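Local coordinates for insecticidal crystal protein Cry7Cal (Bacillus thuringiensis, PDB 5ZI1), which is an insecticidal delta-endotoxin, the toxic fragment of a larger crystal protein active against locusts, and probably binds receptors on target cells, at residues A[458-470]-A[512-525]. Residues are numbered along the deposited sequence; the frame is centred on the assembly and turned at random. Where two conformers were deposited one is given.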
loop_
_atom_site.group_PDB
_atom_site.type_symbol
_atom_site.label_atom_id
_atom_site.label_comp_id
_atom_site.label_asym_id
_atom_site.label_seq_id
_atom_site.Cartn_x
_atom_site.Cartn_y
_atom_site.Cartn_z
ATOM N N ARG A 458 4.053 7.366 9.003
ATOM C CA ARG A 458 4.867 8.295 9.732
ATOM C C ARG A 458 5.304 7.674 11.053
ATOM O O ARG A 458 4.591 6.840 11.617
ATOM C CB ARG A 458 4.094 9.596 9.958
ATOM C CG ARG A 458 3.579 10.230 8.645
ATOM C CD ARG A 458 4.678 10.234 7.563
ATOM N NE ARG A 458 5.906 10.843 8.090
ATOM C CZ ARG A 458 7.143 10.599 7.651
ATOM N NH1 ARG A 458 8.179 11.208 8.230
ATOM N NH2 ARG A 458 7.351 9.756 6.641
ATOM N N PRO A 459 6.513 7.980 11.531
ATOM C CA PRO A 459 7.033 7.278 12.715
ATOM C C PRO A 459 6.535 7.813 14.048
ATOM O O PRO A 459 6.817 7.187 15.074
ATOM C CB PRO A 459 8.551 7.440 12.578
ATOM C CG PRO A 459 8.751 8.643 11.726
ATOM C CD PRO A 459 7.575 8.665 10.774
ATOM N N ASP A 460 5.712 8.864 14.052
ATOM C CA ASP A 460 5.341 9.502 15.310
ATOM C C ASP A 460 3.943 9.172 15.812
ATOM O O ASP A 460 3.681 9.388 17.002
ATOM C CB ASP A 460 5.445 11.026 15.193
ATOM C CG ASP A 460 6.863 11.501 15.096
ATOM O OD1 ASP A 460 7.101 12.484 14.368
ATOM O OD2 ASP A 460 7.736 10.886 15.741
ATOM N N ASN A 461 3.046 8.641 14.982
ATOM C CA ASN A 461 1.624 8.548 15.346
ATOM C C ASN A 461 1.104 9.907 15.815
ATOM O O ASN A 461 0.371 10.024 16.797
ATOM C CB ASN A 461 1.364 7.467 16.394
ATOM C CG ASN A 461 1.419 6.083 15.802
ATOM O OD1 ASN A 461 1.372 5.935 14.577
ATOM N ND2 ASN A 461 1.531 5.060 16.650
ATOM N N LYS A 462 1.477 10.941 15.073
ATOM C CA LYS A 462 1.053 12.296 15.383
ATOM C C LYS A 462 -0.458 12.445 15.236
ATOM O O LYS A 462 -1.046 11.980 14.252
ATOM C CB LYS A 462 1.776 13.283 14.468
ATOM C CG LYS A 462 1.431 14.740 14.719
ATOM C CD LYS A 462 2.250 15.686 13.848
ATOM C CE LYS A 462 1.910 17.134 14.174
ATOM N NZ LYS A 462 2.293 18.065 13.080
ATOM N N LEU A 463 -1.089 13.089 16.218
ATOM C CA LEU A 463 -2.464 13.544 16.068
ATOM C C LEU A 463 -2.439 14.914 15.416
ATOM O O LEU A 463 -1.640 15.777 15.799
ATOM C CB LEU A 463 -3.190 13.627 17.406
ATOM C CG LEU A 463 -3.372 12.316 18.160
ATOM C CD1 LEU A 463 -4.329 12.532 19.314
ATOM C CD2 LEU A 463 -3.846 11.200 17.236
ATOM N N TYR A 464 -3.292 15.106 14.416
ATOM C CA TYR A 464 -3.376 16.400 13.767
ATOM C C TYR A 464 -4.625 17.102 14.269
ATOM O O TYR A 464 -5.745 16.672 13.942
ATOM C CB TYR A 464 -3.406 16.262 12.245
ATOM C CG TYR A 464 -2.196 15.541 11.688
ATOM C CD1 TYR A 464 -2.184 14.162 11.592
ATOM C CD2 TYR A 464 -1.049 16.240 11.289
ATOM C CE1 TYR A 464 -1.085 13.482 11.107
ATOM C CE2 TYR A 464 0.074 15.563 10.797
ATOM C CZ TYR A 464 0.041 14.183 10.714
ATOM O OH TYR A 464 1.107 13.465 10.237
ATOM N N PRO A 465 -4.499 18.143 15.085
ATOM C CA PRO A 465 -5.627 19.057 15.256
ATOM C C PRO A 465 -5.984 19.638 13.896
ATOM O O PRO A 465 -5.138 19.730 12.997
ATOM C CB PRO A 465 -5.083 20.120 16.219
ATOM C CG PRO A 465 -3.597 20.059 16.040
ATOM C CD PRO A 465 -3.276 18.630 15.751
ATOM N N ASP A 466 -7.255 19.992 13.737
ATOM C CA ASP A 466 -7.827 20.505 12.494
ATOM C C ASP A 466 -7.921 19.459 11.394
ATOM O O ASP A 466 -8.242 19.812 10.244
ATOM C CB ASP A 466 -7.050 21.706 11.951
ATOM C CG ASP A 466 -6.830 22.774 12.991
ATOM O OD1 ASP A 466 -7.236 22.592 14.165
ATOM O OD2 ASP A 466 -6.259 23.820 12.621
ATOM N N LYS A 467 -7.641 18.193 11.697
ATOM C CA LYS A 467 -7.678 17.131 10.702
ATOM C C LYS A 467 -8.199 15.859 11.347
ATOM O O LYS A 467 -8.055 15.646 12.557
ATOM C CB LYS A 467 -6.289 16.856 10.096
ATOM C CG LYS A 467 -5.715 18.010 9.296
ATOM C CD LYS A 467 -4.383 17.652 8.682
ATOM C CE LYS A 467 -4.233 18.291 7.316
ATOM N NZ LYS A 467 -3.160 19.327 7.253
ATOM N N ILE A 468 -8.802 15.006 10.529
ATOM C CA ILE A 468 -9.067 13.647 10.972
ATOM C C ILE A 468 -7.776 12.857 10.807
ATOM O O ILE A 468 -7.214 12.785 9.709
ATOM C CB ILE A 468 -10.217 13.011 10.186
ATOM C CG1 ILE A 468 -11.550 13.687 10.551
ATOM C CG2 ILE A 468 -10.258 11.545 10.495
ATOM C CD1 ILE A 468 -12.643 13.528 9.475
ATOM N N THR A 469 -7.283 12.298 11.897
ATOM C CA THR A 469 -6.068 11.510 11.863
ATOM C C THR A 469 -6.475 10.051 11.842
ATOM O O THR A 469 -7.112 9.565 12.784
ATOM C CB THR A 469 -5.161 11.818 13.056
ATOM O OG1 THR A 469 -5.032 13.239 13.184
ATOM C CG2 THR A 469 -3.774 11.226 12.805
ATOM N N GLN A 470 -6.142 9.362 10.760
ATOM C CA GLN A 470 -6.542 7.973 10.597
ATOM C C GLN A 470 -5.283 7.142 10.790
ATOM O O GLN A 470 -4.358 7.193 9.968
ATOM C CB GLN A 470 -7.212 7.732 9.245
ATOM C CG GLN A 470 -7.722 6.305 9.039
ATOM C CD GLN A 470 -8.135 6.038 7.599
ATOM O OE1 GLN A 470 -7.289 5.926 6.721
ATOM N NE2 GLN A 470 -9.442 5.950 7.351
ATOM N N MET A 512 -0.832 1.566 22.014
ATOM C CA MET A 512 -0.380 2.471 20.975
ATOM C C MET A 512 0.088 3.747 21.654
ATOM O O MET A 512 -0.532 4.189 22.627
ATOM C CB MET A 512 -1.528 2.732 19.998
ATOM C CG MET A 512 -1.248 3.702 18.888
ATOM S SD MET A 512 -2.738 3.873 17.858
ATOM C CE MET A 512 -2.726 2.341 16.927
ATOM N N ARG A 513 1.198 4.313 21.173
ATOM C CA ARG A 513 1.690 5.594 21.671
ATOM C C ARG A 513 1.361 6.681 20.663
ATOM O O ARG A 513 1.569 6.500 19.464
ATOM C CB ARG A 513 3.199 5.576 21.939
ATOM C CG ARG A 513 3.616 4.645 23.058
ATOM C CD ARG A 513 4.938 5.067 23.740
ATOM N NE ARG A 513 5.101 4.311 24.978
ATOM C CZ ARG A 513 5.709 3.133 25.060
ATOM N NH1 ARG A 513 6.255 2.594 23.976
ATOM N NH2 ARG A 513 5.792 2.502 26.226
ATOM N N LEU A 514 0.863 7.808 21.152
ATOM C CA LEU A 514 0.488 8.921 20.297
ATOM C C LEU A 514 1.401 10.107 20.577
ATOM O O LEU A 514 1.993 10.211 21.649
ATOM C CB LEU A 514 -0.986 9.317 20.511
ATOM C CG LEU A 514 -2.122 8.323 20.218
ATOM C CD1 LEU A 514 -2.074 7.757 18.792
ATOM C CD2 LEU A 514 -2.115 7.191 21.212
ATOM N N SER A 515 1.523 10.996 19.589
ATOM C CA SER A 515 2.339 12.198 19.689
ATOM C C SER A 515 1.436 13.399 19.487
ATOM O O SER A 515 0.766 13.496 18.455
ATOM C CB SER A 515 3.464 12.230 18.643
ATOM O OG SER A 515 4.408 11.199 18.841
ATOM N N PHE A 516 1.439 14.314 20.453
ATOM C CA PHE A 516 0.763 15.593 20.301
ATOM C C PHE A 516 1.509 16.629 21.130
ATOM O O PHE A 516 2.235 16.288 22.066
ATOM C CB PHE A 516 -0.714 15.505 20.717
ATOM C CG PHE A 516 -0.958 14.598 21.884
ATOM C CD1 PHE A 516 -0.865 15.077 23.181
ATOM C CD2 PHE A 516 -1.281 13.269 21.684
ATOM C CE1 PHE A 516 -1.095 14.239 24.265
ATOM C CE2 PHE A 516 -1.506 12.416 22.754
ATOM C CZ PHE A 516 -1.416 12.901 24.051
ATOM N N SER A 517 1.336 17.904 20.761
ATOM C CA SER A 517 1.956 19.001 21.510
ATOM C C SER A 517 1.110 19.343 22.733
ATOM O O SER A 517 1.507 19.093 23.875
ATOM C CB SER A 517 2.126 20.236 20.614
ATOM O OG SER A 517 2.929 19.969 19.473
ATOM N N GLU A 518 -0.066 19.908 22.497
ATOM C CA GLU A 518 -1.040 20.307 23.497
ATOM C C GLU A 518 -2.016 19.171 23.782
ATOM O O GLU A 518 -2.118 18.215 23.006
ATOM C CB GLU A 518 -1.804 21.546 23.011
ATOM C CG GLU A 518 -0.950 22.536 22.255
ATOM C CD GLU A 518 -0.710 23.808 23.052
ATOM O OE1 GLU A 518 0.169 24.605 22.664
ATOM O OE2 GLU A 518 -1.397 24.038 24.073
ATOM N N PRO A 519 -2.716 19.219 24.919
ATOM C CA PRO A 519 -3.868 18.333 25.119
ATOM C C PRO A 519 -4.838 18.417 23.950
ATOM O O PRO A 519 -5.070 19.488 23.383
ATOM C CB PRO A 519 -4.491 18.864 26.411
ATOM C CG PRO A 519 -3.309 19.347 27.184
ATOM C CD PRO A 519 -2.371 19.945 26.154
ATOM N N GLN A 520 -5.401 17.264 23.597
ATOM C CA GLN A 520 -6.220 17.099 22.408
ATOM C C GLN A 520 -7.638 16.709 22.801
ATOM O O GLN A 520 -7.839 15.742 23.547
ATOM C CB GLN A 520 -5.613 16.037 21.483
ATOM C CG GLN A 520 -4.316 16.460 20.833
ATOM C CD GLN A 520 -4.530 17.451 19.703
ATOM O OE1 GLN A 520 -5.308 18.402 19.828
ATOM N NE2 GLN A 520 -3.843 17.230 18.582
ATOM N N LYS A 521 -8.613 17.472 22.309
ATOM C CA LYS A 521 -10.026 17.189 22.536
ATOM C C LYS A 521 -10.524 16.357 21.356
ATOM O O LYS A 521 -10.659 16.869 20.237
ATOM C CB LYS A 521 -10.814 18.493 22.689
ATOM N N ILE A 522 -10.808 15.077 21.610
ATOM C CA ILE A 522 -10.947 14.079 20.556
ATOM C C ILE A 522 -12.304 13.373 20.616
ATOM O O ILE A 522 -12.964 13.302 21.654
ATOM C CB ILE A 522 -9.824 13.023 20.620
ATOM C CG1 ILE A 522 -9.796 12.389 22.034
ATOM C CG2 ILE A 522 -8.462 13.634 20.159
ATOM C CD1 ILE A 522 -8.862 11.183 22.183
ATOM N N LYS A 523 -12.696 12.839 19.463
ATOM C CA LYS A 523 -13.591 11.698 19.359
ATOM C C LYS A 523 -12.763 10.602 18.699
ATOM O O LYS A 523 -11.961 10.897 17.804
ATOM C CB LYS A 523 -14.809 12.050 18.509
ATOM C CG LYS A 523 -15.981 12.550 19.292
ATOM C CD LYS A 523 -17.264 12.395 18.511
ATOM C CE LYS A 523 -17.313 13.446 17.417
ATOM N NZ LYS A 523 -18.669 13.450 16.811
ATOM N N VAL A 524 -12.931 9.359 19.142
ATOM C CA VAL A 524 -12.280 8.212 18.521
ATOM C C VAL A 524 -13.328 7.421 17.749
ATOM O O VAL A 524 -14.277 6.888 18.333
ATOM C CB VAL A 524 -11.577 7.334 19.568
ATOM C CG1 VAL A 524 -11.083 6.024 18.960
ATOM C CG2 VAL A 524 -10.411 8.080 20.178
ATOM N N ARG A 525 -13.148 7.333 16.437
ATOM C CA ARG A 525 -14.006 6.543 15.569
ATOM C C ARG A 525 -13.209 5.349 15.065
ATOM O O ARG A 525 -12.194 5.517 14.379
ATOM C CB ARG A 525 -14.517 7.385 14.407
ATOM C CG ARG A 525 -15.544 6.694 13.527
ATOM C CD ARG A 525 -16.159 7.695 12.578
ATOM N NE ARG A 525 -15.202 8.159 11.590
ATOM C CZ ARG A 525 -15.420 9.156 10.734
ATOM N NH1 ARG A 525 -16.562 9.814 10.750
ATOM N NH2 ARG A 525 -14.491 9.499 9.852
#
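Leu463 meets the 512-525 segment through CB and both methyls. Its CB sits 3.8 Å from Gln520 NE2. Beyond CG the two methyls part: Leu463 CD1 lies 3.9 Å from Phe516 CD2, in an oblique approach to the ring, and continues toward Ile522 CG2, whereas Leu463 CD2 meets Leu514 CD1 at 4.2 Å. With CG anti to the carbonyl carbon (chi1 -63°), the leucine runs alongside the phenylalanine side chain, pointing the same way. Ile471 and Phe597 also touch Leu463, consistent with its burial.

The adjoining backbone is fixed by a single bridge between Lys462 and Ser515. Leu463 N donates to Ser515 O at 2.9 Å with an N-H...O angle of 164°, and the same oxygen receives a CA-H...O contact from Lys462. The return bond, Ser515 N to Asn461 O, is longer at 3.2 Å, its donor lying well above the carbonyl plane. Here the loop entering strand 468-472 is joined to the connection between strands 508-513 and 521-530, which belong to different sheets of the C-terminal beta-sandwich of the three-domain Cry toxin fold.

Two side chains extend the grip. Ser515 OG, set beside its own backbone N, donates to Asp460 O at 2.7 Å. Asn461 ND2 reaches Arg513 O at 3.2 Å, and this acceptor lies in the plane of the amide; OD1 accepts from Lys475, so both ends of the amide are engaged and its rotation is defined. Past Leu463, at Pro465, the Gln520 side chain, bent at chi2 (-75°), crosses the proline at about a right angle and puts Gln520 NE2 a tight 3.2 Å from Pro465 CD, a packing contact and not a hydrogen bond.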